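Local coordinates for protein thioesterase (Pseudomonas aeruginosa, PDB 2AV9) that probably hydrolyses fatty acyl-CoA thioesters, as a hotdog-fold thioesterase, at residues 98-103 / 114-119. Residues are numbered along the deposited sequence; the frame is centred on the assembly and turned at random.
Sequences YELALF and GRFVHV
Tyr98 and Phe116 exchange two backbone hydrogen bonds, the shorter from Tyr98 N to Phe116 O at 2.8 Å. Leu100 and Gly114 repeat the pattern, with Leu100 N 2.9 Å from Gly114 O. Between these two hydrogen-bonded pairs sits the non-hydrogen-bonded pair Glu99–Arg115. Its side chains run alongside each other on one face of the sheet and form a long salt bridge, Glu99 OE2 to Arg115 NH2 at 3.5 Å, with carboxylate and guanidinium planes 83° apart, far from a coplanar two-pronged pairing.

The other face is buried and largely aromatic. Tyr98 OH, approaching from off the imidazole plane, shares a hydrogen bond of 3.0 Å with His118 ND1, and the edge of the phenol is directed at the imidazole face in an offset edge-to-face pair. With CG beside its own backbone N (chi1 -56°), the Tyr98 ring is carried across to the second strand. Its CD1 lies over one face of the Phe116 ring near the rim, the two planes meeting obliquely at 51°, neither stacked nor edge-to-face. Leu100 CD1 reaches the same ring from farther along the strand, 3.7 Å from Phe116 CD2. Val44 of helix 35-50 touches all three members of this Tyr98–Phe116–His118 cluster. The arrangement exemplifies an antiparallel beta hairpin, strands 95-104 and 112-122, packed against the long helix wrapped by the curved sheet of the hotdog fold.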
ATOM      1  N   TYR A  98     -21.621  -7.302   3.535  1.00 41.92           N
ATOM      2  CA  TYR A  98     -21.658  -6.732   2.200  1.00 41.72           C
ATOM      3  C   TYR A  98     -21.187  -7.789   1.211  1.00 42.29           C
ATOM      4  O   TYR A  98     -20.265  -8.570   1.483  1.00 42.19           O
ATOM      5  CB  TYR A  98     -20.643  -5.586   2.076  1.00 39.61           C
ATOM      6  CG  TYR A  98     -20.766  -4.451   3.079  1.00 39.74           C
ATOM      7  CD1 TYR A  98     -19.924  -4.376   4.172  1.00 39.70           C
ATOM      8  CD2 TYR A  98     -21.713  -3.440   2.938  1.00 38.87           C
ATOM      9  CE1 TYR A  98     -20.001  -3.340   5.063  1.00 38.13           C
ATOM     10  CE2 TYR A  98     -21.798  -2.393   3.842  1.00 34.64           C
ATOM     11  CZ  TYR A  98     -20.925  -2.333   4.903  1.00 37.17           C
ATOM     12  OH  TYR A  98     -20.953  -1.320   5.853  1.00 37.60           O
ATOM     13  N   GLU A  99     -21.782  -7.756   0.026  1.00 42.14           N
ATOM     14  CA  GLU A  99     -21.277  -8.545  -1.076  1.00 42.30           C
ATOM     15  C   GLU A  99     -20.750  -7.621  -2.149  1.00 41.49           C
ATOM     16  O   GLU A  99     -21.418  -6.653  -2.523  1.00 41.54           O
ATOM     17  CB  GLU A  99     -22.399  -9.383  -1.677  1.00 45.01           C
ATOM     18  CG  GLU A  99     -23.065 -10.297  -0.645  1.00 49.65           C
ATOM     19  CD  GLU A  99     -22.692 -11.747  -0.847  1.00 60.00           C
ATOM     20  OE1 GLU A  99     -21.823 -12.025  -1.715  1.00 61.70           O
ATOM     21  OE2 GLU A  99     -23.281 -12.578  -0.122  1.00 62.27           O
ATOM     22  N   LEU A 100     -19.546  -7.917  -2.631  1.00 41.66           N
ATOM     23  CA  LEU A 100     -18.864  -7.046  -3.597  1.00 41.97           C
ATOM     24  C   LEU A 100     -18.345  -7.869  -4.771  1.00 42.17           C
ATOM     25  O   LEU A 100     -18.010  -9.050  -4.626  1.00 40.92           O
ATOM     26  CB  LEU A 100     -17.695  -6.305  -2.954  1.00 41.72           C
ATOM     27  CG  LEU A 100     -18.039  -5.346  -1.808  1.00 44.58           C
ATOM     28  CD1 LEU A 100     -17.594  -5.926  -0.505  1.00 44.17           C
ATOM     29  CD2 LEU A 100     -17.318  -4.029  -2.054  1.00 42.40           C
ATOM     30  N   ALA A 101     -18.255  -7.211  -5.923  1.00 41.93           N
ATOM     31  CA  ALA A 101     -17.688  -7.853  -7.099  1.00 42.01           C
ATOM     32  C   ALA A 101     -16.954  -6.795  -7.912  1.00 42.96           C
ATOM     33  O   ALA A 101     -17.327  -5.606  -7.907  1.00 44.68           O
ATOM     34  CB  ALA A 101     -18.747  -8.614  -7.905  1.00 39.42           C
ATOM     35  N   LEU A 102     -15.864  -7.210  -8.553  1.00 42.38           N
ATOM     36  CA  LEU A 102     -15.070  -6.297  -9.367  1.00 41.47           C
ATOM     37  C   LEU A 102     -15.335  -6.646 -10.816  1.00 41.11           C
ATOM     38  O   LEU A 102     -15.339  -7.815 -11.198  1.00 41.40           O
ATOM     39  CB  LEU A 102     -13.578  -6.392  -9.021  1.00 41.06           C
ATOM     40  CG  LEU A 102     -12.607  -5.494  -9.806  1.00 43.59           C
ATOM     41  CD1 LEU A 102     -11.358  -5.061  -9.053  1.00 42.39           C
ATOM     42  CD2 LEU A 102     -12.135  -6.056 -11.146  1.00 37.54           C
ATOM     43  N   PHE A 103     -15.608  -5.613 -11.604  1.00 41.08           N
ATOM     44  CA  PHE A 103     -15.900  -5.749 -13.021  1.00 40.35           C
ATOM     45  C   PHE A 103     -14.933  -4.857 -13.796  1.00 41.85           C
ATOM     46  O   PHE A 103     -14.591  -3.762 -13.332  1.00 42.45           O
ATOM     47  CB  PHE A 103     -17.320  -5.266 -13.285  1.00 37.55           C
ATOM     48  CG  PHE A 103     -18.364  -6.073 -12.572  1.00 39.15           C
ATOM     49  CD1 PHE A 103     -18.883  -5.617 -11.373  1.00 34.17           C
ATOM     50  CD2 PHE A 103     -18.832  -7.266 -13.118  1.00 35.69           C
ATOM     51  CE1 PHE A 103     -19.839  -6.372 -10.720  1.00 40.24           C
ATOM     52  CE2 PHE A 103     -19.769  -8.026 -12.466  1.00 36.37           C
ATOM     53  CZ  PHE A 103     -20.317  -7.572 -11.280  1.00 34.81           C
ATOM     54  N   GLY A 114     -16.352 -11.072  -3.556  1.00 43.35           N
ATOM     55  CA  GLY A 114     -16.293 -11.526  -2.166  1.00 43.25           C
ATOM     56  C   GLY A 114     -17.265 -10.847  -1.213  1.00 44.07           C
ATOM     57  O   GLY A 114     -18.318 -10.341  -1.604  1.00 43.15           O
ATOM     58  N   ARG A 115     -16.921 -10.853   0.071  1.00 44.04           N
ATOM     59  CA  ARG A 115     -17.784 -10.293   1.098  1.00 45.41           C
ATOM     60  C   ARG A 115     -16.942  -9.739   2.231  1.00 44.19           C
ATOM     61  O   ARG A 115     -15.779 -10.086   2.379  1.00 43.64           O
ATOM     62  CB  ARG A 115     -18.814 -11.268   1.689  1.00 44.47           C
ATOM     63  CG  ARG A 115     -18.371 -12.707   1.678  1.00 50.36           C
ATOM     64  CD  ARG A 115     -19.333 -13.630   2.385  1.00 54.59           C
ATOM     65  NE  ARG A 115     -20.444 -14.180   1.612  1.00 64.15           N
ATOM     66  CZ  ARG A 115     -21.261 -15.136   2.067  1.00 72.29           C
ATOM     67  NH1 ARG A 115     -21.097 -15.646   3.288  1.00 67.49           N
ATOM     68  NH2 ARG A 115     -22.254 -15.603   1.310  1.00 68.07           N
ATOM     69  N   PHE A 116     -17.567  -8.870   3.017  1.00 44.34           N
ATOM     70  CA  PHE A 116     -16.973  -8.517   4.281  1.00 44.42           C
ATOM     71  C   PHE A 116     -18.061  -8.091   5.224  1.00 43.93           C
ATOM     72  O   PHE A 116     -19.142  -7.745   4.749  1.00 44.41           O
ATOM     73  CB  PHE A 116     -15.787  -7.578   4.035  1.00 49.90           C
ATOM     74  CG  PHE A 116     -16.045  -6.102   3.995  1.00 47.44           C
ATOM     75  CD1 PHE A 116     -16.231  -5.366   5.161  1.00 55.64           C
ATOM     76  CD2 PHE A 116     -15.952  -5.423   2.812  1.00 50.27           C
ATOM     77  CE1 PHE A 116     -16.368  -3.974   5.150  1.00 54.43           C
ATOM     78  CE2 PHE A 116     -16.109  -4.044   2.792  1.00 55.76           C
ATOM     79  CZ  PHE A 116     -16.293  -3.298   3.954  1.00 53.68           C
ATOM     80  N   VAL A 117     -17.764  -8.186   6.518  1.00 43.41           N
ATOM     81  CA  VAL A 117     -18.687  -7.852   7.602  1.00 41.12           C
ATOM     82  C   VAL A 117     -18.145  -6.656   8.371  1.00 41.16           C
ATOM     83  O   VAL A 117     -17.002  -6.674   8.817  1.00 41.83           O
ATOM     84  CB  VAL A 117     -18.934  -9.051   8.549  1.00 42.81           C
ATOM     85  CG1 VAL A 117     -19.830  -8.670   9.754  1.00 38.72           C
ATOM     86  CG2 VAL A 117     -19.580 -10.212   7.796  1.00 33.77           C
ATOM     87  N   HIS A 118     -18.977  -5.635   8.547  1.00 40.64           N
ATOM     88  CA  HIS A 118     -18.669  -4.552   9.474  1.00 40.92           C
ATOM     89  C   HIS A 118     -19.456  -4.805  10.734  1.00 40.79           C
ATOM     90  O   HIS A 118     -20.617  -5.220  10.666  1.00 42.04           O
ATOM     91  CB  HIS A 118     -19.169  -3.201   8.961  1.00 40.89           C
ATOM     92  CG  HIS A 118     -18.131  -2.387   8.259  1.00 40.56           C
ATOM     93  ND1 HIS A 118     -18.454  -1.266   7.523  1.00 42.56           N
ATOM     94  CD2 HIS A 118     -16.789  -2.526   8.161  1.00 41.52           C
ATOM     95  CE1 HIS A 118     -17.357  -0.755   6.993  1.00 39.50           C
ATOM     96  NE2 HIS A 118     -16.329  -1.494   7.373  1.00 40.24           N
ATOM     97  N   VAL A 119     -18.807  -4.551  11.864  1.00 40.96           N
ATOM     98  CA  VAL A 119     -19.503  -4.349  13.127  1.00 39.90           C
ATOM     99  C   VAL A 119     -19.348  -2.856  13.414  1.00 39.95           C
ATOM    100  O   VAL A 119     -18.254  -2.306  13.291  1.00 40.37           O
ATOM    101  CB  VAL A 119     -18.967  -5.256  14.241  1.00 38.88           C
ATOM    102  CG1 VAL A 119     -19.693  -4.955  15.563  1.00 43.06           C
ATOM    103  CG2 VAL A 119     -19.356  -6.698  13.889  1.00 45.18           C
TER